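PDB 6WT8: STING-associated CdnE c-di-GMP synthase from Flavobacteriaceae, which probably synthesises the cyclic dinucleotide c-di-GMP as a CD-NTase of a bacterial CBASS antiphage system, to be sensed by a STING receptor. Local coordinates for residues L84-R89 against A200-S205; K141-N146 against D207-N212; N262-C267 against G274-F279; P268-K273 against L340-F345. All blocks are in the same frame, centred on the assembly; numbering follows the deposited sequence.

Interaction 1 of 4, residues L84-R89 against A200-S205; sequences LVDFER and ATYYKS
D86 and Y202 meet at the ends of their side chains, which cross at about a right angle. The hydroxyl OH of Y202 donates a hydrogen bond to D86 OD2, 2.7 Å away. That oxygen sits at the edge of the tyrosine ring, in its plane, and accepts on its anti lone pair. The carboxylate is turned 59° from the ring. In Y202 CG stands anti to the carbonyl carbon (chi1 -73°), and this carries the ring across to strand 85-90.

A water gives the hydroxyl a second partner. It donates to Y202 OH at 2.8 Å and to E88 OE2 at 3.1 Å, so E88 joins the contact indirectly. Both acidic groups are held from outside as well. D86 OD1 bonds to N112, and E88 OE2 forms a salt bridge with K214. K217 makes a cation-pi contact with the Y202 ring.

The two strands are not neighbours in the sheet. Strand 106-112 runs between them, antiparallel to 85-90 and parallel to 192-204. The D86-Y202 bond therefore spans that middle strand, and Y202 touches its I110. F87 points away from this contact and packs on helix 60-81.

Interaction 2 of 4, residues K141-N146 against D207-N212; sequences KKHKEN and DFMKTN
H143 is the centre of this contact, with M209 on one face of its ring and N212 at the edge. M209 is a selenomethionine. Its CG lies 3.9 Å from the centroid of the H143 ring, 9° off the ring normal, which makes a CH-pi contact over the face. M209 CB approaches H143 CD2 at 3.7 Å. The selenium stands obliquely to the same ring, with SE 4.0 Å from H143 CB.

The edge of the imidazole is polar. H143 NE2 donates to N212 OD1 at 2.7 Å, and the N-H...O angle is 165°. The oxygen is in the plane of the ring, and the donor meets a lone pair in the carbonyl plane. Face and edge contacts together fix the rotation of the imidazole. F208 adds an oblique aromatic neighbour, with its CE2 3.8 Å from H143 CE1. An alanine in place of H143 would probably open a gap beside M209 and leave the N212 amide without this donor and freer to turn.

N212 has positive phi (56°) and is the first residue here with non-helical backbone angles. F208 O accepts from both T211 N and N212 N. This is a helix-to-helix contact: a histidine of helix 134-146 packs on M209 and F208 of the short helix 206-211 and bonds the side chain of N212, whose positive phi takes the chain out of helical geometry.

Interaction 3 of 4, residues N262-C267 against G274-F279; sequences NIKYDC and GSIRSF
The backbones of K264 and I276 come no nearer than 9.0 Å between CA atoms, so a long side chain has to bridge helix 253-266 and the turn before helix 278-287. K264 does this. Its chain starts out straight, with CG anti to the backbone N (chi1 -166°), and then bends at its last two torsions. The hook brings the ammonium group to a main-chain oxygen. K264 NZ donates to I276 O at 2.9 Å, and the donor is tilted 16° from the carbonyl plane.

The methylenes of the lysine also pack. K264 CD lies 4.0 Å from I276 CG2, and the two side chains pass at an oblique angle. K264 is buried, and its side chain also touches I270, I281 and L346. A methionine here has no ammonium group and would probably leave I276 O without this donor.

The turn is braced from within. R277 NE donates to G274 O at 2.7 Å, with the oxygen in the guanidinium plane. The carbonyl that K264 reaches belongs to a turn also held by the E342 carboxylate. The two basic groups do not touch, as K264 NZ is 6.1 Å from R277 NE.

R277 occupies the N-cap position of the next helix. The contact joins a helix-loop-helix unit in the helical part of the protein, as in the mostly helical C-terminal parts of CD-NTases.

Interaction 4 of 4, residues P268-K273 against L340-F345; sequences PHIENK and LIEIEF
The loop 268-273 lies against one side of helix 336-360, with CA atoms 6.8 Å apart at H269 and F345 and 6.2 Å apart at I270 and E342. The motif is a loop packed on this long C-terminal helix. The loop connects helices 253-266 and 278-287 in the helical part of the fold.

H269 and F345 make the outer part of the contact. H269 CB sits over the face of the phenylalanine, 3.4 Å from the F345 ring centroid and 6° off its normal. This is a CH-pi contact. The imidazole itself is slid aside. Its plane is within 22° of the phenylalanine plane, but the two rings barely overlap. P268 CG lies over one face of the imidazole.

I270 is buried and works further in. I270 CD1 lies 3.6 Å from E342 O and 3.8 Å from F345 CB. The side chains of I270 and F345 run alongside one another, pointing opposite ways. I270 CG2 rests on the carboxylate of E342, 3.6 Å from OE1.

E342 is extended beyond CG (chi2 -168°), which takes its carboxylate past I270 to the loop. OE2 is bonded to S275 N, and OE1 to I276 N. These main-chain N-H groups would probably stabilise a negative charge on the buried carboxylate. A water also bridges to the loop: it accepts from E271 N at 2.9 Å and donates to E342 OE2 at 2.7 Å.

From the N terminus, 84-89 opens interaction 1 and 141-146 opens interaction 2 before the first has closed. Segment 200-205 closes interaction 1, and 207-212 closes interaction 2 directly after it, so the two cross. They touch where K204 packs on M209. Interaction 1 ties two strands across the one between them; interaction 2 ties helix 134-146 to the short helix that follows strand 192-204. Interaction 3 closes a short loop between 262-267 and 274-279. Segment 268-273 lies inside that loop but pairs with 340-345, so interactions 3 and 4 also cross. E342 links them. Interactions 1 and 2 lie across the chain's centre from 3 and 4, with centres 30 to 43 Å apart.

Interaction 1 of 4, residues L84-R89 against A200-S205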
# COMPACT_ATOMS: atom_id res chain seq x y z
N LEU A 84 -19.83 -10.50 -15.24
CA LEU A 84 -18.55 -10.80 -15.89
C LEU A 84 -17.34 -10.52 -15.02
O LEU A 84 -16.23 -10.90 -15.40
CB LEU A 84 -18.41 -9.98 -17.20
CG LEU A 84 -19.47 -10.34 -18.28
CD1 LEU A 84 -19.16 -9.48 -19.54
CD2 LEU A 84 -19.43 -11.79 -18.66
N VAL A 85 -17.51 -9.86 -13.86
CA VAL A 85 -16.37 -9.41 -13.09
C VAL A 85 -16.62 -9.60 -11.59
O VAL A 85 -17.76 -9.65 -11.10
CB VAL A 85 -16.08 -7.91 -13.35
CG1 VAL A 85 -15.65 -7.67 -14.78
CG2 VAL A 85 -17.28 -7.01 -12.94
N ASP A 86 -15.50 -9.70 -10.86
CA ASP A 86 -15.44 -9.44 -9.43
C ASP A 86 -14.99 -8.02 -9.15
O ASP A 86 -14.24 -7.42 -9.93
CB ASP A 86 -14.43 -10.36 -8.76
CG ASP A 86 -14.81 -11.84 -8.83
OD1 ASP A 86 -16.00 -12.21 -8.98
OD2 ASP A 86 -13.86 -12.65 -8.63
N PHE A 87 -15.39 -7.49 -8.01
CA PHE A 87 -14.97 -6.15 -7.62
C PHE A 87 -14.10 -6.21 -6.40
O PHE A 87 -14.47 -6.83 -5.39
CB PHE A 87 -16.18 -5.26 -7.34
CG PHE A 87 -17.04 -5.01 -8.56
CD1 PHE A 87 -16.61 -4.06 -9.49
CD2 PHE A 87 -18.22 -5.74 -8.81
CE1 PHE A 87 -17.33 -3.84 -10.65
CE2 PHE A 87 -18.93 -5.51 -9.96
CZ PHE A 87 -18.47 -4.58 -10.88
N GLU A 88 -13.00 -5.47 -6.45
CA GLU A 88 -12.08 -5.36 -5.34
C GLU A 88 -11.57 -3.93 -5.25
O GLU A 88 -12.07 -3.02 -5.91
CB GLU A 88 -10.91 -6.34 -5.53
CG GLU A 88 -11.30 -7.83 -5.57
CD GLU A 88 -11.88 -8.37 -4.24
OE1 GLU A 88 -11.72 -7.75 -3.15
OE2 GLU A 88 -12.50 -9.44 -4.33
N ARG A 89 -10.63 -3.69 -4.32
CA ARG A 89 -10.06 -2.36 -4.11
C ARG A 89 -8.56 -2.47 -3.98
O ARG A 89 -8.03 -3.48 -3.52
CB ARG A 89 -10.59 -1.71 -2.81
CG ARG A 89 -12.12 -1.53 -2.73
CD ARG A 89 -12.61 -0.53 -3.76
NE ARG A 89 -14.05 -0.35 -3.51
CZ ARG A 89 -15.01 -1.06 -4.12
NH1 ARG A 89 -14.68 -1.96 -5.04
NH2 ARG A 89 -16.30 -0.88 -3.80
N ALA A 200 -9.06 -5.50 -15.07
CA ALA A 200 -7.98 -6.47 -15.02
C ALA A 200 -8.52 -7.87 -15.16
O ALA A 200 -9.73 -8.11 -15.08
CB ALA A 200 -7.25 -6.33 -13.69
N THR A 201 -7.62 -8.83 -15.36
CA THR A 201 -7.97 -10.23 -15.17
C THR A 201 -7.12 -10.80 -14.04
O THR A 201 -6.14 -10.19 -13.60
CB THR A 201 -7.77 -10.99 -16.49
OG1 THR A 201 -8.30 -12.32 -16.35
CG2 THR A 201 -6.30 -11.07 -16.85
N TYR A 202 -7.51 -11.97 -13.53
CA TYR A 202 -6.70 -12.59 -12.47
C TYR A 202 -5.48 -13.30 -13.03
O TYR A 202 -5.45 -13.79 -14.15
CB TYR A 202 -7.50 -13.65 -11.71
CG TYR A 202 -8.54 -13.13 -10.78
CD1 TYR A 202 -8.18 -12.36 -9.71
CD2 TYR A 202 -9.90 -13.41 -11.03
CE1 TYR A 202 -9.13 -11.88 -8.79
CE2 TYR A 202 -10.87 -12.93 -10.15
CZ TYR A 202 -10.48 -12.19 -9.04
OH TYR A 202 -11.41 -11.69 -8.11
N TYR A 203 -4.49 -13.43 -12.15
CA TYR A 203 -3.36 -14.32 -12.38
C TYR A 203 -3.19 -15.18 -11.15
O TYR A 203 -3.03 -14.67 -10.02
CB TYR A 203 -2.08 -13.52 -12.65
CG TYR A 203 -0.87 -14.41 -12.84
CD1 TYR A 203 -0.58 -14.92 -14.08
CD2 TYR A 203 -0.04 -14.72 -11.77
CE1 TYR A 203 0.53 -15.75 -14.29
CE2 TYR A 203 1.06 -15.56 -11.94
CZ TYR A 203 1.35 -16.05 -13.21
OH TYR A 203 2.45 -16.87 -13.43
N LYS A 204 -3.19 -16.50 -11.38
CA LYS A 204 -3.02 -17.48 -10.29
C LYS A 204 -1.57 -17.96 -10.23
O LYS A 204 -1.11 -18.68 -11.13
CB LYS A 204 -3.96 -18.67 -10.49
CG LYS A 204 -5.42 -18.27 -10.42
CD LYS A 204 -6.37 -19.47 -10.67
CE LYS A 204 -7.80 -18.91 -10.87
NZ LYS A 204 -8.77 -19.90 -11.47
N SER A 205 -0.88 -17.57 -9.15
CA SER A 205 0.48 -18.06 -8.92
C SER A 205 0.45 -19.46 -8.30
O SER A 205 -0.59 -19.93 -7.86
CB SER A 205 1.22 -17.12 -7.98
OG SER A 205 0.60 -17.18 -6.70
O HOH W 1 -10.72 -11.67 -5.43

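Interaction 2 of 4, residues K141-N146 against D207-N212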
# COMPACT_ATOMS: atom_id res chain seq x y z
N LYS A 141 -4.11 -29.96 -7.01
CA LYS A 141 -4.76 -30.95 -7.85
C LYS A 141 -6.11 -30.43 -8.33
O LYS A 141 -6.47 -30.60 -9.51
CB LYS A 141 -4.91 -32.27 -7.08
CG LYS A 141 -5.40 -33.43 -7.92
CD LYS A 141 -5.39 -34.74 -7.13
CE LYS A 141 -6.49 -34.76 -6.07
NZ LYS A 141 -6.46 -36.01 -5.26
N LYS A 142 -6.83 -29.73 -7.45
CA LYS A 142 -8.14 -29.22 -7.87
C LYS A 142 -8.00 -28.14 -8.93
O LYS A 142 -8.82 -28.06 -9.85
CB LYS A 142 -8.93 -28.70 -6.67
CG LYS A 142 -9.42 -29.77 -5.74
CD LYS A 142 -10.20 -29.16 -4.56
CE LYS A 142 -10.65 -30.24 -3.56
NZ LYS A 142 -11.99 -29.96 -2.95
N HIS A 143 -6.97 -27.28 -8.83
CA HIS A 143 -6.75 -26.29 -9.88
C HIS A 143 -6.43 -26.96 -11.20
O HIS A 143 -6.94 -26.54 -12.25
CB HIS A 143 -5.62 -25.33 -9.48
CG HIS A 143 -6.07 -24.30 -8.50
ND1 HIS A 143 -6.83 -23.20 -8.87
CD2 HIS A 143 -5.90 -24.21 -7.17
CE1 HIS A 143 -7.10 -22.48 -7.80
NE2 HIS A 143 -6.57 -23.09 -6.75
N LYS A 144 -5.57 -27.98 -11.18
CA LYS A 144 -5.29 -28.74 -12.38
C LYS A 144 -6.55 -29.41 -12.93
O LYS A 144 -6.80 -29.39 -14.14
CB LYS A 144 -4.20 -29.76 -12.08
CG LYS A 144 -3.94 -30.75 -13.20
CD LYS A 144 -3.07 -30.12 -14.25
CE LYS A 144 -2.78 -31.15 -15.33
NZ LYS A 144 -2.09 -32.36 -14.79
N GLU A 145 -7.35 -30.04 -12.05
CA GLU A 145 -8.52 -30.81 -12.50
C GLU A 145 -9.62 -29.91 -13.07
O GLU A 145 -10.33 -30.31 -13.99
CB GLU A 145 -9.10 -31.65 -11.36
CG GLU A 145 -8.31 -32.90 -10.99
CD GLU A 145 -8.72 -33.49 -9.64
OE1 GLU A 145 -8.17 -34.55 -9.23
OE2 GLU A 145 -9.60 -32.88 -8.97
N ASN A 146 -9.79 -28.72 -12.51
CA ASN A 146 -10.90 -27.86 -12.94
C ASN A 146 -10.57 -27.00 -14.15
O ASN A 146 -11.49 -26.38 -14.70
CB ASN A 146 -11.35 -26.98 -11.78
CG ASN A 146 -12.17 -27.74 -10.77
OD1 ASN A 146 -12.81 -28.73 -11.12
ND2 ASN A 146 -12.14 -27.30 -9.53
N ASP A 207 1.85 -20.13 -5.49
CA ASP A 207 1.54 -19.96 -4.06
C ASP A 207 0.04 -19.78 -3.83
O ASP A 207 -0.51 -20.30 -2.83
CB ASP A 207 2.35 -18.79 -3.50
CG ASP A 207 3.80 -19.18 -3.18
OD1 ASP A 207 4.12 -20.39 -3.03
OD2 ASP A 207 4.61 -18.24 -3.09
N PHE A 208 -0.64 -19.05 -4.71
CA PHE A 208 -2.10 -19.00 -4.62
C PHE A 208 -2.70 -20.40 -4.80
O PHE A 208 -3.60 -20.81 -4.05
CB PHE A 208 -2.71 -18.04 -5.66
CG PHE A 208 -4.19 -18.15 -5.70
CD1 PHE A 208 -4.94 -17.67 -4.62
CD2 PHE A 208 -4.83 -18.76 -6.75
CE1 PHE A 208 -6.31 -17.82 -4.59
CE2 PHE A 208 -6.19 -18.90 -6.77
CZ PHE A 208 -6.96 -18.43 -5.69
N MSE A 209 -2.26 -21.14 -5.82
CA MSE A 209 -2.91 -22.40 -6.12
C MSE A 209 -2.63 -23.43 -5.03
O MSE A 209 -3.42 -24.36 -4.82
CB MSE A 209 -2.48 -22.88 -7.52
CG MSE A 209 -3.04 -21.89 -8.61
SE MSE A 209 -2.77 -22.67 -10.38
CE MSE A 209 -0.96 -22.17 -10.70
N LYS A 210 -1.54 -23.24 -4.26
CA LYS A 210 -1.27 -24.13 -3.11
C LYS A 210 -2.18 -23.87 -1.90
O LYS A 210 -2.33 -24.75 -1.05
CB LYS A 210 0.18 -23.98 -2.62
CG LYS A 210 1.24 -24.58 -3.51
CD LYS A 210 2.67 -24.26 -2.99
CE LYS A 210 3.68 -25.12 -3.78
NZ LYS A 210 5.14 -24.84 -3.51
N THR A 211 -2.72 -22.65 -1.76
CA THR A 211 -3.33 -22.21 -0.51
C THR A 211 -4.78 -21.80 -0.66
O THR A 211 -5.52 -21.87 0.33
CB THR A 211 -2.59 -20.98 0.04
OG1 THR A 211 -2.59 -19.90 -0.93
CG2 THR A 211 -1.16 -21.30 0.40
N ASN A 212 -5.18 -21.30 -1.83
CA ASN A 212 -6.45 -20.63 -2.06
C ASN A 212 -6.64 -19.44 -1.11
O ASN A 212 -7.79 -19.07 -0.82
CB ASN A 212 -7.59 -21.63 -1.96
CG ASN A 212 -7.52 -22.62 -3.10
OD1 ASN A 212 -7.23 -22.21 -4.24
ND2 ASN A 212 -7.76 -23.91 -2.84

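Interaction 3 of 4, residues N262-C267 against G274-F279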
# COMPACT_ATOMS: atom_id res chain seq x y z
N ASN A 262 5.72 10.86 5.68
CA ASN A 262 5.66 12.29 5.95
C ASN A 262 7.05 12.89 5.94
O ASN A 262 7.24 14.01 5.44
CB ASN A 262 4.97 12.54 7.32
CG ASN A 262 3.44 12.69 7.16
OD1 ASN A 262 2.99 13.61 6.47
ND2 ASN A 262 2.65 11.79 7.76
N ILE A 263 8.02 12.23 6.58
CA ILE A 263 9.39 12.76 6.57
C ILE A 263 9.89 12.89 5.14
O ILE A 263 10.48 13.90 4.76
CB ILE A 263 10.34 11.85 7.38
CG1 ILE A 263 9.95 11.81 8.85
CG2 ILE A 263 11.82 12.26 7.23
CD1 ILE A 263 9.65 13.08 9.49
N LYS A 264 9.64 11.86 4.31
CA LYS A 264 10.11 11.96 2.93
C LYS A 264 9.45 13.14 2.19
O LYS A 264 10.10 13.88 1.41
CB LYS A 264 9.82 10.64 2.19
CG LYS A 264 10.60 10.60 0.86
CD LYS A 264 10.56 9.17 0.24
CE LYS A 264 9.17 8.84 -0.31
NZ LYS A 264 8.95 9.39 -1.71
N TYR A 265 8.15 13.32 2.42
CA TYR A 265 7.38 14.33 1.73
C TYR A 265 7.91 15.73 2.04
O TYR A 265 8.07 16.54 1.13
CB TYR A 265 5.90 14.18 2.11
CG TYR A 265 4.96 14.95 1.20
CD1 TYR A 265 4.68 16.31 1.40
CD2 TYR A 265 4.34 14.30 0.13
CE1 TYR A 265 3.81 16.98 0.54
CE2 TYR A 265 3.45 14.97 -0.73
CZ TYR A 265 3.21 16.30 -0.49
OH TYR A 265 2.36 16.98 -1.37
N ASP A 266 8.29 15.96 3.30
CA ASP A 266 8.74 17.27 3.76
C ASP A 266 10.24 17.46 3.61
O ASP A 266 10.75 18.57 3.84
CB ASP A 266 8.33 17.45 5.23
CG ASP A 266 6.82 17.75 5.39
OD1 ASP A 266 6.28 18.34 4.48
OD2 ASP A 266 6.27 17.35 6.43
N CYS A 267 10.96 16.45 3.18
CA CYS A 267 12.41 16.59 3.02
C CYS A 267 12.77 17.30 1.71
O CYS A 267 12.47 16.77 0.62
CB CYS A 267 13.06 15.21 3.05
SG CYS A 267 14.87 15.29 2.88
N GLY A 274 10.66 9.97 -6.54
CA GLY A 274 12.02 9.59 -6.72
C GLY A 274 12.21 8.09 -6.69
O GLY A 274 11.34 7.34 -7.14
N SER A 275 13.40 7.67 -6.24
CA SER A 275 13.77 6.27 -6.26
C SER A 275 13.12 5.46 -5.14
O SER A 275 12.97 4.23 -5.28
CB SER A 275 15.27 6.10 -6.17
OG SER A 275 15.79 6.58 -4.96
N ILE A 276 12.78 6.11 -4.01
CA ILE A 276 12.12 5.44 -2.90
C ILE A 276 10.69 5.92 -2.90
O ILE A 276 10.44 7.12 -2.76
CB ILE A 276 12.80 5.77 -1.56
CG1 ILE A 276 14.17 5.06 -1.47
CG2 ILE A 276 11.93 5.40 -0.31
CD1 ILE A 276 14.13 3.54 -1.33
N ARG A 277 9.76 4.99 -3.06
CA ARG A 277 8.34 5.27 -3.12
C ARG A 277 7.62 4.58 -1.96
O ARG A 277 8.23 3.92 -1.13
CB ARG A 277 7.73 4.80 -4.44
CG ARG A 277 8.47 5.29 -5.70
CD ARG A 277 8.14 6.72 -6.05
NE ARG A 277 8.71 7.01 -7.37
CZ ARG A 277 8.02 7.08 -8.50
NH1 ARG A 277 6.70 6.93 -8.50
NH2 ARG A 277 8.67 7.33 -9.64
N SER A 278 6.31 4.74 -1.94
CA SER A 278 5.51 4.10 -0.89
C SER A 278 5.80 2.60 -0.78
O SER A 278 5.99 2.09 0.35
CB SER A 278 4.03 4.36 -1.20
OG SER A 278 3.22 3.74 -0.24
N PHE A 279 5.90 1.91 -1.92
CA PHE A 279 6.20 0.47 -1.96
C PHE A 279 7.46 0.16 -1.16
O PHE A 279 7.50 -0.84 -0.41
CB PHE A 279 6.31 0.15 -3.49
CG PHE A 279 6.85 -1.19 -3.86
CD1 PHE A 279 5.93 -2.21 -4.21
CD2 PHE A 279 8.20 -1.44 -3.93
CE1 PHE A 279 6.37 -3.48 -4.60
CE2 PHE A 279 8.66 -2.68 -4.35
CZ PHE A 279 7.75 -3.71 -4.66

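Interaction 4 of 4, residues P268-K273 against L340-F345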
# COMPACT_ATOMS: atom_id res chain seq x y z
N PRO A 268 13.43 18.45 1.75
CA PRO A 268 13.67 19.19 0.51
C PRO A 268 14.73 18.56 -0.38
O PRO A 268 14.82 18.91 -1.57
CB PRO A 268 14.07 20.58 1.01
CG PRO A 268 14.70 20.30 2.36
CD PRO A 268 13.87 19.16 2.95
N HIS A 269 15.49 17.62 0.14
CA HIS A 269 16.54 16.94 -0.60
C HIS A 269 16.04 15.73 -1.38
O HIS A 269 16.83 15.12 -2.11
CB HIS A 269 17.63 16.50 0.39
CG HIS A 269 18.15 17.63 1.21
ND1 HIS A 269 18.14 17.64 2.59
CD2 HIS A 269 18.72 18.80 0.83
CE1 HIS A 269 18.68 18.77 3.02
NE2 HIS A 269 19.03 19.49 1.97
N ILE A 270 14.76 15.37 -1.26
CA ILE A 270 14.21 14.18 -1.91
C ILE A 270 13.07 14.61 -2.83
O ILE A 270 12.11 15.24 -2.37
CB ILE A 270 13.73 13.15 -0.86
CG1 ILE A 270 14.92 12.71 0.01
CG2 ILE A 270 13.11 11.90 -1.56
CD1 ILE A 270 14.48 11.89 1.31
N GLU A 271 13.14 14.19 -4.10
CA GLU A 271 12.05 14.40 -5.04
C GLU A 271 10.83 13.58 -4.64
O GLU A 271 10.98 12.45 -4.19
CB GLU A 271 12.48 13.97 -6.44
CG GLU A 271 13.67 14.74 -6.94
CD GLU A 271 13.28 16.14 -7.35
OE1 GLU A 271 12.10 16.36 -7.67
OE2 GLU A 271 14.17 17.02 -7.36
N ASN A 272 9.62 14.14 -4.82
CA ASN A 272 8.43 13.39 -4.42
C ASN A 272 8.32 12.07 -5.18
O ASN A 272 7.92 11.05 -4.62
CB ASN A 272 7.16 14.22 -4.63
CG ASN A 272 5.90 13.49 -4.13
OD1 ASN A 272 5.94 12.79 -3.10
ND2 ASN A 272 4.79 13.62 -4.86
N LYS A 273 8.68 12.06 -6.45
CA LYS A 273 8.52 10.82 -7.21
C LYS A 273 9.90 10.30 -7.57
O LYS A 273 10.27 10.17 -8.74
CB LYS A 273 7.60 11.03 -8.43
CG LYS A 273 6.17 11.41 -8.06
CD LYS A 273 5.50 10.39 -7.15
CE LYS A 273 4.06 10.86 -6.79
NZ LYS A 273 3.24 9.85 -6.04
N LEU A 340 19.82 4.55 -2.10
CA LEU A 340 20.57 4.86 -0.89
C LEU A 340 20.77 6.36 -0.68
O LEU A 340 20.87 6.78 0.48
CB LEU A 340 21.91 4.14 -0.91
CG LEU A 340 21.78 2.64 -0.66
CD1 LEU A 340 23.18 1.98 -0.74
CD2 LEU A 340 21.11 2.35 0.72
N ILE A 341 20.84 7.17 -1.74
CA ILE A 341 20.89 8.62 -1.51
C ILE A 341 19.65 9.05 -0.73
O ILE A 341 19.72 9.82 0.23
CB ILE A 341 21.01 9.39 -2.83
CG1 ILE A 341 22.39 9.07 -3.45
CG2 ILE A 341 20.81 10.92 -2.57
CD1 ILE A 341 23.58 9.02 -2.36
N GLU A 342 18.47 8.60 -1.18
CA GLU A 342 17.25 9.01 -0.49
C GLU A 342 17.21 8.44 0.93
O GLU A 342 16.79 9.13 1.86
CB GLU A 342 16.04 8.57 -1.33
CG GLU A 342 16.09 9.29 -2.69
CD GLU A 342 14.82 9.17 -3.51
OE1 GLU A 342 13.80 8.64 -3.02
OE2 GLU A 342 14.87 9.60 -4.69
N ILE A 343 17.64 7.19 1.11
CA ILE A 343 17.69 6.63 2.47
C ILE A 343 18.62 7.46 3.34
O ILE A 343 18.33 7.72 4.51
CB ILE A 343 18.15 5.15 2.43
CG1 ILE A 343 17.19 4.32 1.56
CG2 ILE A 343 18.28 4.55 3.86
CD1 ILE A 343 15.77 4.31 2.08
N GLU A 344 19.79 7.87 2.79
CA GLU A 344 20.71 8.71 3.58
C GLU A 344 20.06 10.05 3.97
O GLU A 344 20.22 10.50 5.12
CB GLU A 344 22.01 8.97 2.80
CG GLU A 344 22.86 7.73 2.64
CD GLU A 344 24.02 7.89 1.65
OE1 GLU A 344 24.42 9.03 1.33
OE2 GLU A 344 24.52 6.84 1.19
N PHE A 345 19.36 10.73 3.06
CA PHE A 345 18.68 11.97 3.46
C PHE A 345 17.61 11.70 4.49
O PHE A 345 17.42 12.50 5.43
CB PHE A 345 18.10 12.66 2.20
CG PHE A 345 19.13 13.40 1.39
CD1 PHE A 345 19.95 14.34 2.01
CD2 PHE A 345 19.25 13.18 0.03
CE1 PHE A 345 20.86 15.07 1.22
CE2 PHE A 345 20.16 13.92 -0.74
CZ PHE A 345 20.98 14.82 -0.13
O HOH W 2 18.02 15.29 5.00
O HOH W 3 11.24 9.75 -3.65
O HOH W 4 15.17 12.30 -4.85